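Local coordinates for protein putative acetyl xylan esterase (PDB 2W9X) that removes acetyl groups from plant cell wall polysaccharides, deacetylating both xylan and glucomannan with a large preference for glucomannan, at residues B[295-298]-B[299-303]; B[323-327]-B[328-332]; B[202-205]-B[206-209]; B[211-214]-B[215-219]. All coordinates share one frame; numbering follows the deposited sequence.

How the contacts relate
All four contacts are local turns or helix starts in the GDSL-type catalytic region. Along the chain the order is contact 3, contact 4, contact 1, contact 2. Contacts 3 and 4 follow strand 191-196, an outer strand of the parallel sheet, and touch each other, with centres about 9 Å apart. Contact 1 joins strand 288-294 to helix 300-314. Contact 2 leaves the other outer strand, 320-325. Contacts 1 and 2 also touch, with centres about 13 Å apart, and both reach the second subunit. Contacts 2 and 4 lie farthest apart, about 25 Å between centres. The loops thus form two pairs, contact 3 near the probable oxyanion residues and contact 2 near His336.

Contact 1: B[295-298]-B[299-303]; sequences DQSN and GEIAE
Glu300 meets the backbone of Ser297 at the start of helix 300-314. Its CB lies 3.3 Å from Ser297 O. From there CG stands anti to the backbone N (chi1 176°), and the chain runs on extended to the carboxylate. At the tip, OE1 accepts a hydrogen bond from a water, 2.7 Å from the water oxygen. The same water donates to Ser297 O, so it ties the side chain back to the turn. OE1 also forms a salt bridge with Arg262, and OE2 is hydrogen-bonded to His266. These partners fix the carboxylate at its far end.

The backbone makes two overlapping turns. Gly299 N donates to Gln296 O at 3.1 Å, and Glu300 N donates to Ser297 O at 3.0 Å. The left-handed angles of Ser297 and Asn298 make the first turn close to type III'; those of Asn298 and Gly299 make the second type I'. A second water bridges Gln296 O and Ala302 N.

On the buried side, Ile301 CD1 packs alongside Ser297, 3.8 Å from CB and 3.7 Å from OG. Ile301 also packs on Thr246 and Phe249 of helix 246-249.

Gly299 is the N-cap residue. The overlapping left-handed turns lead strand 288-294 into helix 300-314, a beta-to-alpha link of the parallel sheet in the SGNH hydrolase fold.

Contact 2: B[323-327]-B[328-332]; sequences IVFKG and LDYSG. With GOL (glycerol), chain I.
Phe325 has CG between its backbone N and carbonyl carbon (chi1 59°), which turns its ring toward Leu328 and Tyr330. Tyr330 CG lies beside its own N (chi1 -62°), on a backbone with positive phi, and this swings the ring back so that OH reaches Phe325. With Leu328, the three side chains meet round the bend at Gly327.

Phe325 CE1 is the shared point. Leu328 CD2 approaches it obliquely at 3.7 Å. Tyr330 OH lies at the ring edge, near the plane, 3.6 Å from Phe325 CE1. The other branch of Leu328 turns to the backbone, with CD1 3.5 Å from Lys326 O. Leu328 CB sits over one face of the Tyr330 ring, offset toward the rim.

A glycerol, probably from the crystallisation liquor, lies against the bend. Gly327 N donates to its O3 at 3.0 Å. Its O1 takes a weak bond from Leu328 N at 2.8 Å and donates to Leu328 O at 3.0 Å. The edge of the Tyr330 ring borders the same molecule, with CE2 next to O1.

Asp329 OD1 accepts from Ser331 N at 3.2 Å, which makes an Asx turn. OD1 is also bonded to Ser338 OG. Asp341 receives the backbone N-H groups of Asp329 and Tyr330.

The side chain of Tyr330 lies about 6 Å from that of His336, which probably raises the nucleophilicity of Ser151. This is the loop after the last strand of the parallel sheet, on its way to the active-site histidine of the SGNH hydrolase fold.

Contact 3: B[202-205]-B[206-209]; sequences IVRN and YNGT
Asn205 and Thr209 are joined round two successive beta turns in the loop after strand 191-196 of the SGNH hydrolase fold. The first spans 205-208 and is close to type II; the second spans 206-209 and is type I'.

Backbone bonds close both turns. Gly208 N donates to Asn205 O at 2.9 Å, and Thr209 N donates to Tyr206 O at 3.0 Å. Asn207 and Gly208 both have positive phi.

Side-chain hydrogen bonds reinforce them. Asn205 ND2 donates to Thr209 O at 3.1 Å, with the acceptor close to the amide plane and an N-H...O angle of 155°. The same ND2 also bonds to Lys213 O, while OD1 accepts from Gly201 N. The amide is therefore held at both ends, and its flip is fixed.

Water adds one more link: a single molecule accepts from Asn205 N and donates to Thr209 O.

Packing comes from Arg204. Its chain is extended from CG to NE and lays one face of the guanidinium over Gly208 N, 3.7 Å from NH2. The charge is met by a salt bridge from NE to Glu257, and NH1 bonds to Thr251.

The turn also borders the catalytic centre. Tyr206 is backbone-bonded to Gly199, and its side chain is about 4 Å from that of Asn247. Gly199 and Asn247 are probably the transition-state stabilisers, as in related enzymes.

Tyr206 O takes a second donor, Thr209 OG1, at 2.7 Å, in the carbonyl plane and on a lone pair.

Contact 4: B[211-214]-B[215-219]; sequences PDKS and LLSLY
The backbone is extended at Ser214 and coils at once into the short helix 215-218, so that Ser214 O turns toward Ser217 and Leu218.

Ser214 is the N-cap residue. Its OG sits between its own N and carbonyl carbon (chi1 65°), and this brings it to the first turn of the helix. There it accepts from Ser217 N at 3.3 Å, a weak capping bond. Leu216 CB lies 3.6 Å from the same OG.

Ser217 reaches back the other way. Its OG takes the same kind of position (chi1 68°) and donates to Ser214 O at 3.0 Å, tilted 24° from the carbonyl plane. It also rests against Lys213, with OG 3.6 Å from Lys213 CA. The lysine chain then runs extended away from the helix.

Ser214 O has further partners. Ser217 N and Leu218 N both donate to it weakly, the second at 3.4 Å. Leu218 brings its CG to 3.5 Å from this oxygen, so the apolar fork of Leu218 flanks the carbonyl.

The leucines tie the turn to its surroundings. Leu215 packs on Ile148 of strand 144-149 and on Phe200. Leu216 packs on Phe276 of helix 262-283.

The chemistry is one of shared bonds. Ser217 N divides its hydrogen between OG and O of Ser214, and each of these bonds is weak. The hydroxyl of Ser217 gives Ser214 O a third donor, which probably helps to hold so short a helix at its first turn.

Contact 1: B[295-298]-B[299-303]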
loop_
_atom_site.group_PDB
_atom_site.type_symbol
_atom_site.label_atom_id
_atom_site.label_comp_id
_atom_site.label_asym_id
_atom_site.label_seq_id
_atom_site.Cartn_x
_atom_site.Cartn_y
_atom_site.Cartn_z
ATOM N N ASP B 295 -4.445 -5.459 14.347
ATOM C CA ASP B 295 -3.758 -6.736 14.378
ATOM C C ASP B 295 -4.506 -7.710 15.307
ATOM O O ASP B 295 -3.917 -8.636 15.840
ATOM C CB ASP B 295 -2.306 -6.542 14.855
ATOM C CG ASP B 295 -2.203 -5.963 16.303
ATOM O OD1 ASP B 295 -3.215 -5.570 16.909
ATOM O OD2 ASP B 295 -1.075 -5.877 16.815
ATOM N N GLN B 296 -5.801 -7.493 15.512
ATOM C CA GLN B 296 -6.509 -8.335 16.470
ATOM C C GLN B 296 -7.323 -9.455 15.805
ATOM O O GLN B 296 -7.218 -9.688 14.590
ATOM C CB GLN B 296 -7.349 -7.458 17.412
ATOM C CG GLN B 296 -6.469 -6.478 18.229
ATOM C CD GLN B 296 -5.651 -7.177 19.298
ATOM O OE1 GLN B 296 -6.213 -7.806 20.186
ATOM N NE2 GLN B 296 -4.308 -7.082 19.209
ATOM N N SER B 297 -8.110 -10.161 16.612
ATOM C CA SER B 297 -8.879 -11.338 16.155
ATOM C C SER B 297 -7.981 -12.378 15.475
ATOM O O SER B 297 -8.364 -12.945 14.445
ATOM C CB SER B 297 -10.064 -10.935 15.251
ATOM O OG SER B 297 -11.059 -10.208 15.979
ATOM N N ASN B 298 -6.806 -12.610 16.074
ATOM C CA ASN B 298 -5.781 -13.578 15.617
ATOM C C ASN B 298 -5.297 -13.348 14.183
ATOM O O ASN B 298 -4.800 -14.281 13.520
ATOM C CB ASN B 298 -6.248 -15.038 15.776
ATOM C CG ASN B 298 -6.418 -15.469 17.230
ATOM O OD1 ASN B 298 -6.240 -14.680 18.162
ATOM N ND2 ASN B 298 -6.760 -16.757 17.426
ATOM N N GLY B 299 -5.436 -12.106 13.716
ATOM C CA GLY B 299 -5.018 -11.723 12.370
ATOM C C GLY B 299 -6.072 -11.993 11.304
ATOM O O GLY B 299 -5.808 -11.791 10.110
ATOM N N GLU B 300 -7.259 -12.459 11.713
ATOM C CA GLU B 300 -8.331 -12.779 10.745
ATOM C C GLU B 300 -8.757 -11.552 9.948
ATOM O O GLU B 300 -8.988 -11.637 8.732
ATOM C CB GLU B 300 -9.551 -13.425 11.424
ATOM C CG GLU B 300 -10.735 -13.697 10.462
ATOM C CD GLU B 300 -11.887 -14.421 11.114
ATOM O OE1 GLU B 300 -12.164 -14.181 12.302
ATOM O OE2 GLU B 300 -12.528 -15.239 10.422
ATOM N N ILE B 301 -8.861 -10.411 10.624
ATOM C CA ILE B 301 -9.299 -9.187 9.964
ATOM C C ILE B 301 -8.266 -8.710 8.936
ATOM O O ILE B 301 -8.599 -8.472 7.760
ATOM C CB ILE B 301 -9.582 -8.044 10.960
ATOM C CG1 ILE B 301 -10.636 -8.455 12.008
ATOM C CG2 ILE B 301 -10.022 -6.799 10.194
ATOM C CD1 ILE B 301 -10.468 -7.661 13.362
ATOM N N ALA B 302 -7.023 -8.570 9.376
ATOM C CA ALA B 302 -5.940 -8.154 8.476
ATOM C C ALA B 302 -5.857 -9.070 7.244
ATOM O O ALA B 302 -5.653 -8.600 6.118
ATOM C CB ALA B 302 -4.600 -8.119 9.226
ATOM N N GLU B 303 -5.999 -10.379 7.450
ATOM C CA GLU B 303 -5.906 -11.317 6.335
ATOM C C GLU B 303 -6.972 -11.103 5.260
ATOM O O GLU B 303 -6.656 -11.166 4.064
ATOM C CB GLU B 303 -5.907 -12.786 6.790
ATOM C CG GLU B 303 -5.851 -13.721 5.536
ATOM C CD GLU B 303 -5.257 -15.086 5.802
ATOM O OE1 GLU B 303 -4.107 -15.170 6.301
ATOM O OE2 GLU B 303 -5.937 -16.081 5.484
HETATM O O HOH W 1 -6.290 -8.519 12.215
HETATM O O HOH W 2 -10.942 -14.697 14.611
#

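Contact 2: B[323-327]-B[328-332]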
loop_
_atom_site.group_PDB
_atom_site.type_symbol
_atom_site.label_atom_id
_atom_site.label_comp_id
_atom_site.label_asym_id
_atom_site.label_seq_id
_atom_site.Cartn_x
_atom_site.Cartn_y
_atom_site.Cartn_z
ATOM N N ILE B 323 -3.108 -0.634 5.787
ATOM C CA ILE B 323 -2.429 -0.292 7.048
ATOM C C ILE B 323 -2.974 -1.214 8.131
ATOM O O ILE B 323 -4.210 -1.387 8.269
ATOM C CB ILE B 323 -2.589 1.207 7.442
ATOM C CG1 ILE B 323 -1.796 2.107 6.471
ATOM C CG2 ILE B 323 -2.158 1.446 8.914
ATOM C CD1 ILE B 323 -1.941 3.619 6.760
ATOM N N VAL B 324 -2.056 -1.873 8.838
ATOM C CA VAL B 324 -2.408 -2.675 10.017
ATOM C C VAL B 324 -1.837 -1.980 11.246
ATOM O O VAL B 324 -0.605 -1.800 11.357
ATOM C CB VAL B 324 -1.865 -4.109 9.933
ATOM C CG1 VAL B 324 -2.248 -4.883 11.179
ATOM C CG2 VAL B 324 -2.371 -4.792 8.659
ATOM N N PHE B 325 -2.718 -1.566 12.158
ATOM C CA PHE B 325 -2.235 -0.837 13.332
ATOM C C PHE B 325 -2.070 -1.761 14.528
ATOM O O PHE B 325 -2.765 -2.786 14.644
ATOM C CB PHE B 325 -3.079 0.416 13.654
ATOM C CG PHE B 325 -4.540 0.142 13.911
ATOM C CD1 PHE B 325 -4.982 -0.318 15.156
ATOM C CD2 PHE B 325 -5.490 0.401 12.919
ATOM C CE1 PHE B 325 -6.344 -0.550 15.383
ATOM C CE2 PHE B 325 -6.847 0.176 13.156
ATOM C CZ PHE B 325 -7.261 -0.287 14.379
ATOM N N LYS B 326 -1.120 -1.396 15.391
ATOM C CA LYS B 326 -0.653 -2.235 16.494
ATOM C C LYS B 326 -0.345 -1.368 17.717
ATOM O O LYS B 326 -0.092 -0.162 17.591
ATOM C CB LYS B 326 0.652 -2.959 16.104
ATOM C CG LYS B 326 0.616 -3.767 14.785
ATOM C CD LYS B 326 2.010 -4.295 14.452
ATOM C CE LYS B 326 2.552 -5.285 15.515
ATOM N NZ LYS B 326 1.517 -6.306 15.836
ATOM N N GLY B 327 -0.378 -1.990 18.890
ATOM C CA GLY B 327 0.195 -1.390 20.101
ATOM C C GLY B 327 -0.649 -0.292 20.722
ATOM O O GLY B 327 -0.109 0.662 21.277
ATOM N N LEU B 328 -1.978 -0.421 20.615
ATOM C CA LEU B 328 -2.894 0.501 21.270
ATOM C C LEU B 328 -3.143 0.055 22.697
ATOM O O LEU B 328 -2.985 -1.128 22.997
ATOM C CB LEU B 328 -4.212 0.506 20.515
ATOM C CG LEU B 328 -4.327 1.373 19.251
ATOM C CD1 LEU B 328 -3.245 1.137 18.284
ATOM C CD2 LEU B 328 -5.676 1.096 18.577
ATOM N N ASP B 329 -3.545 0.975 23.575
ATOM C CA ASP B 329 -3.922 0.585 24.944
ATOM C C ASP B 329 -5.408 0.270 25.123
ATOM O O ASP B 329 -5.786 -0.320 26.133
ATOM C CB ASP B 329 -3.433 1.578 26.009
ATOM C CG ASP B 329 -4.005 2.994 25.843
ATOM O OD1 ASP B 329 -5.144 3.211 25.371
ATOM O OD2 ASP B 329 -3.295 3.920 26.251
ATOM N N TYR B 330 -6.236 0.659 24.152
ATOM C CA TYR B 330 -7.681 0.417 24.224
ATOM C C TYR B 330 -8.302 0.746 25.609
ATOM O O TYR B 330 -9.152 -0.006 26.105
ATOM C CB TYR B 330 -8.026 -1.024 23.816
ATOM C CG TYR B 330 -7.650 -1.384 22.390
ATOM C CD1 TYR B 330 -8.467 -1.007 21.314
ATOM C CD2 TYR B 330 -6.488 -2.117 22.116
ATOM C CE1 TYR B 330 -8.144 -1.350 19.981
ATOM C CE2 TYR B 330 -6.155 -2.462 20.780
ATOM C CZ TYR B 330 -6.987 -2.064 19.729
ATOM O OH TYR B 330 -6.679 -2.393 18.409
ATOM N N SER B 331 -7.924 1.887 26.193
ATOM C CA SER B 331 -8.417 2.264 27.529
ATOM C C SER B 331 -9.720 3.084 27.537
ATOM O O SER B 331 -10.183 3.469 28.601
ATOM C CB SER B 331 -7.316 2.979 28.338
ATOM O OG SER B 331 -7.124 4.284 27.826
ATOM N N GLY B 332 -10.310 3.324 26.361
ATOM C CA GLY B 332 -11.610 3.998 26.266
ATOM C C GLY B 332 -12.756 3.050 26.551
ATOM O O GLY B 332 -12.522 1.873 26.819
HETATM C C1 GOL I . -3.065 -4.141 21.747
HETATM O O1 GOL I . -2.684 -3.135 20.849
HETATM C C2 GOL I . -1.888 -5.092 21.907
HETATM O O2 GOL I . -2.333 -6.052 22.860
HETATM C C3 GOL I . -1.467 -5.716 20.549
HETATM O O3 GOL I . -0.878 -4.825 19.580
#

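Contact 3: B[202-205]-B[206-209]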
loop_
_atom_site.group_PDB
_atom_site.type_symbol
_atom_site.label_atom_id
_atom_site.label_comp_id
_atom_site.label_asym_id
_atom_site.label_seq_id
_atom_site.Cartn_x
_atom_site.Cartn_y
_atom_site.Cartn_z
ATOM N N ILE B 202 -18.522 -4.282 6.987
ATOM C CA ILE B 202 -18.738 -4.436 5.522
ATOM C C ILE B 202 -20.037 -5.176 5.182
ATOM O O ILE B 202 -20.838 -4.695 4.362
ATOM C CB ILE B 202 -17.521 -5.154 4.845
ATOM C CG1 ILE B 202 -16.264 -4.281 4.939
ATOM C CG2 ILE B 202 -17.823 -5.589 3.389
ATOM C CD1 ILE B 202 -16.343 -2.943 4.228
ATOM N N VAL B 203 -20.240 -6.352 5.789
ATOM C CA VAL B 203 -21.465 -7.142 5.567
ATOM C C VAL B 203 -22.109 -7.544 6.884
ATOM O O VAL B 203 -23.329 -7.752 6.952
ATOM C CB VAL B 203 -21.230 -8.455 4.717
ATOM C CG1 VAL B 203 -20.902 -8.129 3.249
ATOM C CG2 VAL B 203 -20.163 -9.368 5.344
ATOM N N ARG B 204 -21.275 -7.670 7.915
ATOM C CA ARG B 204 -21.718 -8.205 9.212
ATOM C C ARG B 204 -21.395 -7.195 10.309
ATOM O O ARG B 204 -20.291 -6.680 10.372
ATOM C CB ARG B 204 -21.058 -9.563 9.493
ATOM C CG ARG B 204 -21.512 -10.221 10.794
ATOM C CD ARG B 204 -20.862 -11.571 10.947
ATOM N NE ARG B 204 -21.409 -12.215 12.128
ATOM C CZ ARG B 204 -20.755 -12.369 13.274
ATOM N NH1 ARG B 204 -19.493 -11.974 13.380
ATOM N NH2 ARG B 204 -21.372 -12.946 14.312
ATOM N N ASN B 205 -22.366 -6.891 11.169
ATOM C CA ASN B 205 -22.149 -5.897 12.232
ATOM C C ASN B 205 -21.835 -6.586 13.562
ATOM O O ASN B 205 -21.889 -7.814 13.630
ATOM C CB ASN B 205 -23.389 -5.001 12.340
ATOM C CG ASN B 205 -23.824 -4.450 10.988
ATOM O OD1 ASN B 205 -23.009 -3.906 10.238
ATOM N ND2 ASN B 205 -25.110 -4.572 10.679
ATOM N N TYR B 206 -21.545 -5.816 14.617
ATOM C CA TYR B 206 -21.188 -6.412 15.909
ATOM C C TYR B 206 -22.127 -7.541 16.359
ATOM O O TYR B 206 -23.333 -7.332 16.530
ATOM C CB TYR B 206 -21.080 -5.385 17.039
ATOM C CG TYR B 206 -20.635 -6.063 18.312
ATOM C CD1 TYR B 206 -19.338 -6.554 18.430
ATOM C CD2 TYR B 206 -21.513 -6.254 19.381
ATOM C CE1 TYR B 206 -18.917 -7.193 19.585
ATOM C CE2 TYR B 206 -21.091 -6.897 20.551
ATOM C CZ TYR B 206 -19.792 -7.377 20.627
ATOM O OH TYR B 206 -19.334 -8.024 21.763
ATOM N N ASN B 207 -21.552 -8.726 16.568
ATOM C CA ASN B 207 -22.309 -9.923 16.956
ATOM C C ASN B 207 -23.568 -10.206 16.112
ATOM O O ASN B 207 -24.588 -10.708 16.625
ATOM C CB ASN B 207 -22.631 -9.915 18.463
ATOM C CG ASN B 207 -23.160 -11.258 18.946
ATOM O OD1 ASN B 207 -22.699 -12.324 18.504
ATOM N ND2 ASN B 207 -24.156 -11.218 19.822
ATOM N N GLY B 208 -23.492 -9.908 14.813
ATOM C CA GLY B 208 -24.631 -10.129 13.913
ATOM C C GLY B 208 -25.829 -9.217 14.131
ATOM O O GLY B 208 -26.914 -9.509 13.635
ATOM N N THR B 209 -25.644 -8.115 14.863
ATOM C CA THR B 209 -26.717 -7.135 15.083
ATOM C C THR B 209 -27.084 -6.416 13.783
ATOM O O THR B 209 -26.300 -6.432 12.822
ATOM C CB THR B 209 -26.337 -6.090 16.148
ATOM O OG1 THR B 209 -25.091 -5.480 15.795
ATOM C CG2 THR B 209 -26.236 -6.728 17.542
HETATM O O HOH W 3 -25.084 -8.224 11.057
#

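Contact 4: B[211-214]-B[215-219]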
loop_
_atom_site.group_PDB
_atom_site.type_symbol
_atom_site.label_atom_id
_atom_site.label_comp_id
_atom_site.label_asym_id
_atom_site.label_seq_id
_atom_site.Cartn_x
_atom_site.Cartn_y
_atom_site.Cartn_z
ATOM N N PRO B 211 -29.006 -7.227 11.191
ATOM C CA PRO B 211 -28.686 -8.100 10.048
ATOM C C PRO B 211 -29.262 -7.585 8.723
ATOM O O PRO B 211 -28.848 -8.046 7.655
ATOM C CB PRO B 211 -29.348 -9.431 10.425
ATOM C CG PRO B 211 -30.462 -9.052 11.368
ATOM C CD PRO B 211 -29.878 -7.912 12.166
ATOM N N ASP B 212 -30.198 -6.637 8.813
ATOM C CA ASP B 212 -30.810 -5.983 7.651
ATOM C C ASP B 212 -29.962 -4.829 7.109
ATOM O O ASP B 212 -30.320 -4.200 6.105
ATOM C CB ASP B 212 -32.235 -5.495 7.991
ATOM C CG ASP B 212 -32.268 -4.439 9.128
ATOM O OD1 ASP B 212 -31.526 -4.557 10.144
ATOM O OD2 ASP B 212 -33.089 -3.493 9.008
ATOM N N LYS B 213 -28.831 -4.581 7.775
ATOM C CA LYS B 213 -27.979 -3.433 7.516
ATOM C C LYS B 213 -26.483 -3.783 7.546
ATOM O O LYS B 213 -26.089 -4.881 7.961
ATOM C CB LYS B 213 -28.223 -2.353 8.584
ATOM C CG LYS B 213 -29.584 -1.702 8.529
ATOM C CD LYS B 213 -29.783 -0.744 9.677
ATOM C CE LYS B 213 -31.170 -0.120 9.589
ATOM N NZ LYS B 213 -31.468 0.662 10.816
ATOM N N SER B 214 -25.682 -2.815 7.100
ATOM C CA SER B 214 -24.229 -2.785 7.231
ATOM C C SER B 214 -23.825 -1.311 7.089
ATOM O O SER B 214 -24.666 -0.459 6.800
ATOM C CB SER B 214 -23.571 -3.617 6.123
ATOM O OG SER B 214 -23.830 -3.022 4.866
ATOM N N LEU B 215 -22.548 -1.003 7.263
ATOM C CA LEU B 215 -22.073 0.360 6.998
ATOM C C LEU B 215 -22.352 0.742 5.547
ATOM O O LEU B 215 -22.777 1.861 5.264
ATOM C CB LEU B 215 -20.572 0.510 7.312
ATOM C CG LEU B 215 -20.014 1.910 7.588
ATOM C CD1 LEU B 215 -19.847 2.775 6.335
ATOM C CD2 LEU B 215 -20.888 2.657 8.630
ATOM N N LEU B 216 -22.104 -0.202 4.642
ATOM C CA LEU B 216 -22.296 -0.020 3.208
ATOM C C LEU B 216 -23.735 0.413 2.820
ATOM O O LEU B 216 -23.904 1.218 1.912
ATOM C CB LEU B 216 -21.861 -1.294 2.447
ATOM C CG LEU B 216 -20.354 -1.406 2.096
ATOM C CD1 LEU B 216 -19.464 -0.699 3.015
ATOM C CD2 LEU B 216 -19.868 -2.831 1.867
ATOM N N SER B 217 -24.744 -0.095 3.524
ATOM C CA SER B 217 -26.141 0.246 3.208
ATOM C C SER B 217 -26.528 1.619 3.766
ATOM O O SER B 217 -27.411 2.277 3.243
ATOM C CB SER B 217 -27.110 -0.841 3.703
ATOM O OG SER B 217 -27.142 -0.863 5.116
ATOM N N LEU B 218 -25.831 2.048 4.818
ATOM C CA LEU B 218 -26.038 3.360 5.416
ATOM C C LEU B 218 -25.309 4.425 4.627
ATOM O O LEU B 218 -25.740 5.576 4.570
ATOM C CB LEU B 218 -25.502 3.379 6.847
ATOM C CG LEU B 218 -26.191 2.464 7.869
ATOM C CD1 LEU B 218 -25.286 2.329 9.078
ATOM C CD2 LEU B 218 -27.536 3.022 8.271
ATOM N N TYR B 219 -24.197 4.011 4.020
ATOM C CA TYR B 219 -23.242 4.914 3.393
ATOM C C TYR B 219 -23.811 5.874 2.333
ATOM O O TYR B 219 -23.350 7.005 2.252
ATOM C CB TYR B 219 -22.027 4.147 2.843
ATOM C CG TYR B 219 -21.003 5.099 2.268
ATOM C CD1 TYR B 219 -20.037 5.714 3.092
ATOM C CD2 TYR B 219 -21.019 5.420 0.908
ATOM C CE1 TYR B 219 -19.126 6.620 2.565
ATOM C CE2 TYR B 219 -20.103 6.317 0.374
ATOM C CZ TYR B 219 -19.165 6.915 1.215
ATOM O OH TYR B 219 -18.276 7.804 0.656
#